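Local structure of tyrocidine synthase 2 (Brevibacillus parabrevis, 6TA8) at residues Q77-M88 with I100-F109; D51-V59 with I133-H141. The protein belongs to the modular, multidomain synthases, and the portion modelled here folds as a condensation domain. All coordinates share one frame; numbering follows the deposited sequence.

Contact 1. Residues Q77-M88 with I100-F109; sequences QQIVEHHDALRM and INRGLTDERF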
# COMPACT_ATOMS: atom_id res chain seq x y z
N GLN A 77 -1.25 10.13 21.88
CA GLN A 77 -2.55 10.54 22.41
C GLN A 77 -3.16 11.66 21.59
O GLN A 77 -4.38 11.75 21.46
CB GLN A 77 -2.41 10.96 23.88
CG GLN A 77 -2.32 9.80 24.86
CD GLN A 77 -3.66 9.16 25.14
OE1 GLN A 77 -4.69 9.82 25.14
NE2 GLN A 77 -3.65 7.85 25.39
N GLN A 78 -2.32 12.54 21.03
CA GLN A 78 -2.81 13.61 20.18
C GLN A 78 -3.01 13.15 18.74
O GLN A 78 -3.92 13.64 18.06
CB GLN A 78 -1.85 14.80 20.23
CG GLN A 78 -2.33 16.03 19.48
CD GLN A 78 -3.54 16.67 20.13
OE1 GLN A 78 -3.78 16.51 21.33
NE2 GLN A 78 -4.31 17.41 19.34
N ILE A 79 -2.17 12.23 18.26
CA ILE A 79 -2.29 11.74 16.89
C ILE A 79 -3.61 11.00 16.71
O ILE A 79 -4.36 11.26 15.76
CB ILE A 79 -1.09 10.85 16.53
CG1 ILE A 79 0.16 11.71 16.33
CG2 ILE A 79 -1.38 10.04 15.28
CD1 ILE A 79 1.40 10.90 16.03
N VAL A 80 -3.91 10.06 17.61
CA VAL A 80 -5.12 9.26 17.48
C VAL A 80 -6.36 10.12 17.70
O VAL A 80 -7.43 9.83 17.14
CB VAL A 80 -5.07 8.06 18.45
CG1 VAL A 80 -6.25 7.15 18.23
CG2 VAL A 80 -3.77 7.29 18.26
N GLU A 81 -6.26 11.17 18.50
CA GLU A 81 -7.37 12.10 18.65
C GLU A 81 -7.54 12.95 17.39
O GLU A 81 -8.67 13.25 16.98
CB GLU A 81 -7.16 12.99 19.88
CG GLU A 81 -7.69 14.41 19.73
CD GLU A 81 -7.89 15.11 21.06
OE1 GLU A 81 -8.77 15.99 21.15
OE2 GLU A 81 -7.16 14.77 22.02
N HIS A 82 -6.43 13.35 16.76
CA HIS A 82 -6.51 14.19 15.58
C HIS A 82 -7.03 13.41 14.38
O HIS A 82 -8.00 13.82 13.73
CB HIS A 82 -5.13 14.79 15.27
CG HIS A 82 -5.17 15.94 14.31
ND1 HIS A 82 -5.18 15.77 12.95
CD2 HIS A 82 -5.20 17.27 14.52
CE1 HIS A 82 -5.21 16.95 12.36
NE2 HIS A 82 -5.23 17.88 13.29
N HIS A 83 -6.41 12.28 14.07
CA HIS A 83 -6.81 11.44 12.94
C HIS A 83 -7.86 10.45 13.44
O HIS A 83 -7.52 9.42 14.04
CB HIS A 83 -5.60 10.75 12.33
CG HIS A 83 -4.53 11.69 11.89
ND1 HIS A 83 -4.65 12.47 10.76
CD2 HIS A 83 -3.32 12.00 12.43
CE1 HIS A 83 -3.56 13.21 10.62
NE2 HIS A 83 -2.74 12.94 11.62
N ASP A 84 -9.13 10.75 13.18
CA ASP A 84 -10.23 9.98 13.75
C ASP A 84 -10.31 8.56 13.22
O ASP A 84 -10.87 7.69 13.89
CB ASP A 84 -11.56 10.70 13.50
CG ASP A 84 -11.59 12.09 14.10
OD1 ASP A 84 -11.85 12.21 15.31
OD2 ASP A 84 -11.35 13.06 13.35
N ALA A 85 -9.76 8.29 12.03
CA ALA A 85 -9.84 6.95 11.46
C ALA A 85 -9.07 5.92 12.29
O ALA A 85 -9.37 4.73 12.20
CB ALA A 85 -9.32 6.95 10.03
N LEU A 86 -8.08 6.36 13.08
CA LEU A 86 -7.30 5.43 13.90
C LEU A 86 -8.07 4.94 15.12
O LEU A 86 -7.57 4.05 15.82
CB LEU A 86 -6.00 6.10 14.34
CG LEU A 86 -5.06 6.53 13.21
CD1 LEU A 86 -3.81 7.21 13.76
CD2 LEU A 86 -4.68 5.34 12.33
N ARG A 87 -9.26 5.48 15.39
CA ARG A 87 -10.11 5.03 16.48
C ARG A 87 -11.20 4.08 16.01
O ARG A 87 -12.26 3.98 16.64
CB ARG A 87 -10.73 6.22 17.21
CG ARG A 87 -9.72 7.22 17.74
CD ARG A 87 -10.39 8.23 18.66
NE ARG A 87 -11.57 8.82 18.04
CZ ARG A 87 -11.55 9.93 17.31
NH1 ARG A 87 -10.41 10.58 17.10
NH2 ARG A 87 -12.67 10.39 16.78
N MET A 88 -10.97 3.38 14.90
CA MET A 88 -12.00 2.56 14.28
C MET A 88 -12.03 1.16 14.88
O MET A 88 -11.00 0.61 15.29
CB MET A 88 -11.76 2.46 12.77
CG MET A 88 -13.00 2.11 11.96
SD MET A 88 -13.97 3.56 11.50
CE MET A 88 -12.69 4.60 10.81
N ILE A 100 -17.36 1.31 13.04
CA ILE A 100 -17.77 2.50 13.78
C ILE A 100 -16.54 3.30 14.14
O ILE A 100 -15.58 2.75 14.70
CB ILE A 100 -18.57 2.13 15.04
CG1 ILE A 100 -19.56 1.00 14.76
CG2 ILE A 100 -19.30 3.36 15.58
CD1 ILE A 100 -20.24 0.48 16.01
N ASN A 101 -16.56 4.59 13.83
CA ASN A 101 -15.52 5.50 14.29
C ASN A 101 -15.83 5.91 15.72
O ASN A 101 -16.76 6.70 15.96
CB ASN A 101 -15.43 6.72 13.37
CG ASN A 101 -14.04 7.33 13.34
OD1 ASN A 101 -13.58 7.80 12.30
ND2 ASN A 101 -13.36 7.32 14.48
N ARG A 102 -15.09 5.36 16.67
CA ARG A 102 -15.34 5.67 18.07
C ARG A 102 -14.84 7.07 18.42
O ARG A 102 -14.02 7.66 17.70
CB ARG A 102 -14.67 4.63 18.98
CG ARG A 102 -15.29 3.24 18.88
CD ARG A 102 -15.62 2.69 20.26
NE ARG A 102 -15.96 1.27 20.21
CZ ARG A 102 -17.19 0.80 20.00
NH1 ARG A 102 -18.20 1.63 19.80
NH2 ARG A 102 -17.40 -0.51 19.97
N GLY A 103 -15.35 7.60 19.52
CA GLY A 103 -14.95 8.90 20.02
C GLY A 103 -13.70 8.82 20.88
O GLY A 103 -12.87 7.92 20.73
N LEU A 104 -13.57 9.79 21.78
CA LEU A 104 -12.44 9.85 22.71
C LEU A 104 -12.77 9.21 24.05
O LEU A 104 -12.36 9.70 25.11
CB LEU A 104 -12.00 11.30 22.91
CG LEU A 104 -11.82 12.17 21.66
CD1 LEU A 104 -11.27 13.53 22.03
CD2 LEU A 104 -10.91 11.48 20.65
N THR A 105 -13.52 8.11 24.04
CA THR A 105 -13.95 7.45 25.27
C THR A 105 -13.12 6.23 25.62
O THR A 105 -12.91 5.96 26.80
CB THR A 105 -15.42 7.03 25.16
OG1 THR A 105 -15.56 6.05 24.13
CG2 THR A 105 -16.29 8.24 24.82
N ASP A 106 -12.66 5.48 24.62
CA ASP A 106 -11.88 4.27 24.84
C ASP A 106 -10.39 4.58 24.75
O ASP A 106 -9.97 5.73 24.57
CB ASP A 106 -12.27 3.19 23.84
CG ASP A 106 -13.66 2.64 24.09
OD1 ASP A 106 -14.59 3.45 24.27
OD2 ASP A 106 -13.81 1.40 24.10
N GLU A 107 -9.57 3.54 24.89
CA GLU A 107 -8.13 3.69 24.76
C GLU A 107 -7.76 4.01 23.32
O GLU A 107 -8.31 3.43 22.38
CB GLU A 107 -7.42 2.43 25.23
CG GLU A 107 -6.13 2.70 25.99
CD GLU A 107 -5.53 1.44 26.58
OE1 GLU A 107 -5.28 0.48 25.82
OE2 GLU A 107 -5.31 1.40 27.81
N ARG A 108 -6.82 4.93 23.15
CA ARG A 108 -6.46 5.41 21.83
C ARG A 108 -5.35 4.59 21.17
O ARG A 108 -5.26 4.60 19.94
CB ARG A 108 -6.04 6.88 21.91
CG ARG A 108 -7.10 7.76 22.55
CD ARG A 108 -6.69 9.22 22.63
NE ARG A 108 -7.71 10.03 23.28
CZ ARG A 108 -7.63 11.35 23.45
NH1 ARG A 108 -6.56 12.01 23.02
NH2 ARG A 108 -8.62 12.00 24.05
N PHE A 109 -4.54 3.89 21.95
CA PHE A 109 -3.49 3.04 21.40
C PHE A 109 -2.96 2.13 22.50
O PHE A 109 -3.11 2.41 23.69
CB PHE A 109 -2.34 3.87 20.80
CG PHE A 109 -1.64 4.76 21.80
CD1 PHE A 109 -2.20 5.96 22.20
CD2 PHE A 109 -0.41 4.39 22.32
CE1 PHE A 109 -1.55 6.77 23.11
CE2 PHE A 109 0.24 5.20 23.23
CZ PHE A 109 -0.33 6.39 23.62
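Arg87 reaches across to the backbone of Arg102, its NE donating to Arg102 O at 2.7 Å with an N-H...O angle of 157° and the oxygen close to the guanidinium plane. After an extended chi2, a bend at chi3 (-51°) swings the group back over the end of helix 69-82, where NH1 donates to Val80 O at 3.1 Å on a lone pair and the guanidinium forms a salt bridge with Asp84 OD1. Leu104 CD2 lies 3.5 Å above one face, and Asp84 O sits over the opposite face. Bonds to Arg102 O and Asp84 OD1 near its plane, with contacts over both faces, restrict this buried group's rotation. Beside it Asn101 ND2 donates to Asp84 O at 2.6 Å. Arg87 N approaches that carbonyl from the other side of its plane, giving the oxygen two donors. Met88 and Asn101 form a non-hydrogen-bonded antiparallel pair, and Arg102 N bonds Arg87 O. This pairing belongs to the beta-hairpin of strands 88-91 and 98-101, so the chain returns to the helix from which it left. The packing opens out toward the partly exposed Gln77, Glu81, Leu104 and Arg108, although Val80 and Phe109 beside them are buried. Arg108, extended from CG to NE, sends NH1 to Gln77 O at 2.7 Å, while its salt bridge to Glu81 OE2 (3.0 Å) is a weak, bent hydrogen bond, with carboxylate and guanidinium nearly perpendicular. Gln77 OE1 lies over a face of the same guanidinium, the two planes 27° apart, and Gln77 NE2 comes to 3.3 Å from Phe109 CE1. Val80 CG1 packs against Arg108 CB and O. Phe109 turns inward to Val145 and Val147 of strand 145-152, whereas the bend at Thr105-Glu107 is solvent-exposed.

Contact 2. Residues D51-V59 with I133-H141; sequences DRHHWNQAV and IQSSIDLEH
His54 lays its imidazole over the backbone where helix 122-134 ends: Gln134 C and Ser135 CA lie 3.6 and 3.7 Å above the same face of the ring, both offset toward its rim. With CG anti to the backbone N (chi1 -167°), the ring reaches the helix end, and its NE2 is hydrogen-bonded to Gln409 O, which holds its orientation. The next polar side chain on this side, Asn56, slides past Gln134 in the reverse direction with the two amides only 15° from coplanar. Its ND2 donates to Gln134 O at 2.9 Å, in the carbonyl plane and on a lone pair, and makes a weaker bond of 3.3 Å to Gln134 OE1. The bend of Gln134 at chi2 (-88°) brings its amide round to that second site, while its NE2 bonds Thr407 O and lies against Ala58 CB. Ile137 comes at Asn56 from the opposite direction, CD1 touching ND2 at 3.4 Å. A water takes a hydrogen from Ile137 N and gives one to His53 O at 2.8 Å; its separation from Gln134 O is doubtfully short. The imidazole of His53 presents its edge to Ser135 O, 3.6 Å from NE2, while Leu139 CD1 packs on the backbone of Arg52 and His53. Arg52 O in turn accepts from His163 NE2, within the HHxxxDG sequence that marks condensation domains. The contact thus lies where helix 122-134 and the loop after it meet the start of strand 56-63, which pairs with strand 155-163, while Ile137 also touches His146 of strand 145-152.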
# COMPACT_ATOMS: atom_id res chain seq x y z
N ASP A 51 -7.37 -15.34 10.47
CA ASP A 51 -6.79 -14.38 11.40
C ASP A 51 -6.71 -13.00 10.75
O ASP A 51 -5.65 -12.37 10.69
CB ASP A 51 -5.41 -14.83 11.89
CG ASP A 51 -5.40 -16.28 12.35
OD1 ASP A 51 -6.36 -16.70 13.02
OD2 ASP A 51 -4.42 -16.99 12.04
N ARG A 52 -7.86 -12.52 10.26
CA ARG A 52 -7.92 -11.23 9.58
C ARG A 52 -7.53 -10.07 10.48
O ARG A 52 -7.34 -8.96 9.98
CB ARG A 52 -9.33 -11.01 9.03
CG ARG A 52 -10.40 -10.87 10.10
CD ARG A 52 -11.79 -10.96 9.51
NE ARG A 52 -12.80 -10.48 10.45
CZ ARG A 52 -14.11 -10.66 10.30
NH1 ARG A 52 -14.58 -11.31 9.24
NH2 ARG A 52 -14.95 -10.18 11.20
N HIS A 53 -7.40 -10.29 11.79
CA HIS A 53 -6.88 -9.26 12.68
C HIS A 53 -5.38 -9.10 12.55
O HIS A 53 -4.83 -8.10 13.03
CB HIS A 53 -7.24 -9.59 14.13
CG HIS A 53 -6.59 -10.84 14.64
ND1 HIS A 53 -7.13 -12.09 14.46
CD2 HIS A 53 -5.43 -11.03 15.32
CE1 HIS A 53 -6.34 -13.00 15.00
NE2 HIS A 53 -5.30 -12.38 15.53
N HIS A 54 -4.70 -10.05 11.92
CA HIS A 54 -3.26 -9.99 11.68
C HIS A 54 -3.05 -9.74 10.19
O HIS A 54 -2.92 -10.67 9.39
CB HIS A 54 -2.56 -11.27 12.13
CG HIS A 54 -1.07 -11.16 12.21
ND1 HIS A 54 -0.27 -12.18 12.68
CD2 HIS A 54 -0.24 -10.15 11.89
CE1 HIS A 54 0.99 -11.80 12.64
NE2 HIS A 54 1.04 -10.57 12.16
N TRP A 55 -3.03 -8.46 9.82
CA TRP A 55 -2.94 -8.03 8.43
C TRP A 55 -2.62 -6.54 8.40
O TRP A 55 -3.46 -5.73 8.01
CB TRP A 55 -4.25 -8.32 7.69
CG TRP A 55 -4.08 -8.64 6.23
CD1 TRP A 55 -3.73 -9.84 5.69
CD2 TRP A 55 -4.28 -7.75 5.13
NE1 TRP A 55 -3.69 -9.75 4.32
CE2 TRP A 55 -4.02 -8.48 3.95
CE3 TRP A 55 -4.64 -6.40 5.02
CZ2 TRP A 55 -4.11 -7.91 2.68
CZ3 TRP A 55 -4.73 -5.84 3.76
CH2 TRP A 55 -4.47 -6.59 2.61
N ASN A 56 -1.42 -6.17 8.84
CA ASN A 56 -1.10 -4.80 9.20
C ASN A 56 -0.02 -4.22 8.29
O ASN A 56 0.50 -4.88 7.39
CB ASN A 56 -0.63 -4.73 10.66
CG ASN A 56 -1.36 -5.71 11.56
OD1 ASN A 56 -2.55 -5.97 11.38
ND2 ASN A 56 -0.65 -6.26 12.54
N GLN A 57 0.30 -2.96 8.55
CA GLN A 57 1.49 -2.29 8.05
C GLN A 57 2.20 -1.67 9.24
O GLN A 57 1.56 -1.17 10.16
CB GLN A 57 1.13 -1.21 7.01
CG GLN A 57 0.80 -1.75 5.63
CD GLN A 57 0.51 -0.65 4.63
OE1 GLN A 57 0.21 0.49 5.00
NE2 GLN A 57 0.60 -0.98 3.34
N ALA A 58 3.53 -1.71 9.22
CA ALA A 58 4.29 -1.25 10.38
C ALA A 58 5.61 -0.65 9.93
O ALA A 58 6.15 -0.99 8.87
CB ALA A 58 4.55 -2.40 11.36
N VAL A 59 6.13 0.26 10.76
CA VAL A 59 7.44 0.86 10.57
C VAL A 59 8.19 0.81 11.89
O VAL A 59 7.59 0.87 12.97
CB VAL A 59 7.35 2.32 10.04
CG1 VAL A 59 6.61 2.37 8.71
CG2 VAL A 59 6.69 3.23 11.07
N ILE A 133 3.48 -8.68 19.04
CA ILE A 133 2.69 -7.45 19.01
C ILE A 133 1.96 -7.32 17.68
O ILE A 133 0.85 -6.76 17.63
CB ILE A 133 3.59 -6.24 19.30
CG1 ILE A 133 4.22 -6.38 20.69
CG2 ILE A 133 2.81 -4.94 19.20
CD1 ILE A 133 5.32 -5.38 20.98
N GLN A 134 2.54 -7.85 16.60
CA GLN A 134 1.88 -7.78 15.30
C GLN A 134 0.62 -8.62 15.26
O GLN A 134 -0.31 -8.31 14.50
CB GLN A 134 2.85 -8.24 14.21
CG GLN A 134 4.04 -7.33 13.99
CD GLN A 134 3.75 -6.22 13.01
OE1 GLN A 134 2.67 -6.15 12.42
NE2 GLN A 134 4.72 -5.34 12.81
N SER A 135 0.55 -9.69 16.05
CA SER A 135 -0.54 -10.65 16.00
C SER A 135 -1.55 -10.46 17.12
O SER A 135 -2.41 -11.33 17.31
CB SER A 135 0.00 -12.07 16.02
OG SER A 135 0.61 -12.37 17.27
N SER A 136 -1.48 -9.36 17.87
CA SER A 136 -2.33 -9.13 19.02
C SER A 136 -3.23 -7.91 18.82
O SER A 136 -3.49 -7.15 19.75
CB SER A 136 -1.50 -8.98 20.29
OG SER A 136 -0.61 -7.88 20.19
N ILE A 137 -3.71 -7.72 17.59
CA ILE A 137 -4.61 -6.61 17.28
C ILE A 137 -6.05 -7.08 17.42
O ILE A 137 -6.45 -8.08 16.81
CB ILE A 137 -4.34 -6.06 15.87
CG1 ILE A 137 -3.03 -5.27 15.85
CG2 ILE A 137 -5.50 -5.20 15.40
CD1 ILE A 137 -2.80 -4.51 14.56
N ASP A 138 -6.82 -6.37 18.24
CA ASP A 138 -8.24 -6.67 18.42
C ASP A 138 -9.05 -5.81 17.46
O ASP A 138 -9.06 -4.58 17.58
CB ASP A 138 -8.66 -6.42 19.87
CG ASP A 138 -10.09 -6.82 20.14
OD1 ASP A 138 -10.68 -7.55 19.32
OD2 ASP A 138 -10.64 -6.39 21.18
N LEU A 139 -9.74 -6.46 16.52
CA LEU A 139 -10.48 -5.71 15.51
C LEU A 139 -11.85 -5.26 16.00
O LEU A 139 -12.35 -4.22 15.57
CB LEU A 139 -10.64 -6.56 14.24
CG LEU A 139 -9.71 -6.21 13.08
CD1 LEU A 139 -9.96 -7.13 11.89
CD2 LEU A 139 -9.88 -4.75 12.68
N GLU A 140 -12.48 -6.02 16.90
CA GLU A 140 -13.83 -5.69 17.33
C GLU A 140 -13.85 -4.62 18.42
O GLU A 140 -14.76 -3.78 18.44
CB GLU A 140 -14.56 -6.94 17.82
CG GLU A 140 -16.02 -6.69 18.18
CD GLU A 140 -16.86 -7.96 18.13
OE1 GLU A 140 -18.10 -7.84 18.00
OE2 GLU A 140 -16.29 -9.06 18.24
N HIS A 141 -12.87 -4.62 19.32
CA HIS A 141 -12.84 -3.67 20.42
C HIS A 141 -11.69 -2.68 20.34
O HIS A 141 -11.69 -1.70 21.09
CB HIS A 141 -12.77 -4.42 21.76
CG HIS A 141 -13.68 -5.60 21.85
ND1 HIS A 141 -13.22 -6.90 21.85
CD2 HIS A 141 -15.03 -5.68 21.93
CE1 HIS A 141 -14.25 -7.73 21.93
NE2 HIS A 141 -15.36 -7.01 21.99
O HOH W 1 -2.72 -8.64 14.72

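Overall arrangement
From the N terminus, the chain first passes the 51-59 side of contact 2, runs on into strand 56-63 and then helix 69-82, whose end carries the first segment of contact 1. The hairpin of strands 88-91 and 98-101 follows, and 100-109 comes back on the helix, closing contact 1 across only 11 intervening residues. Strand 110-115 and helix 122-134 lead to 133-141, which closes the wider loop of contact 2 across 73 residues. Contact 1 is therefore nested within contact 2. Their centres are 16 Å apart without touching. One joins helix to hairpin; the other ties a second helix to the mixed sheet containing strands 56-63 and 110-115.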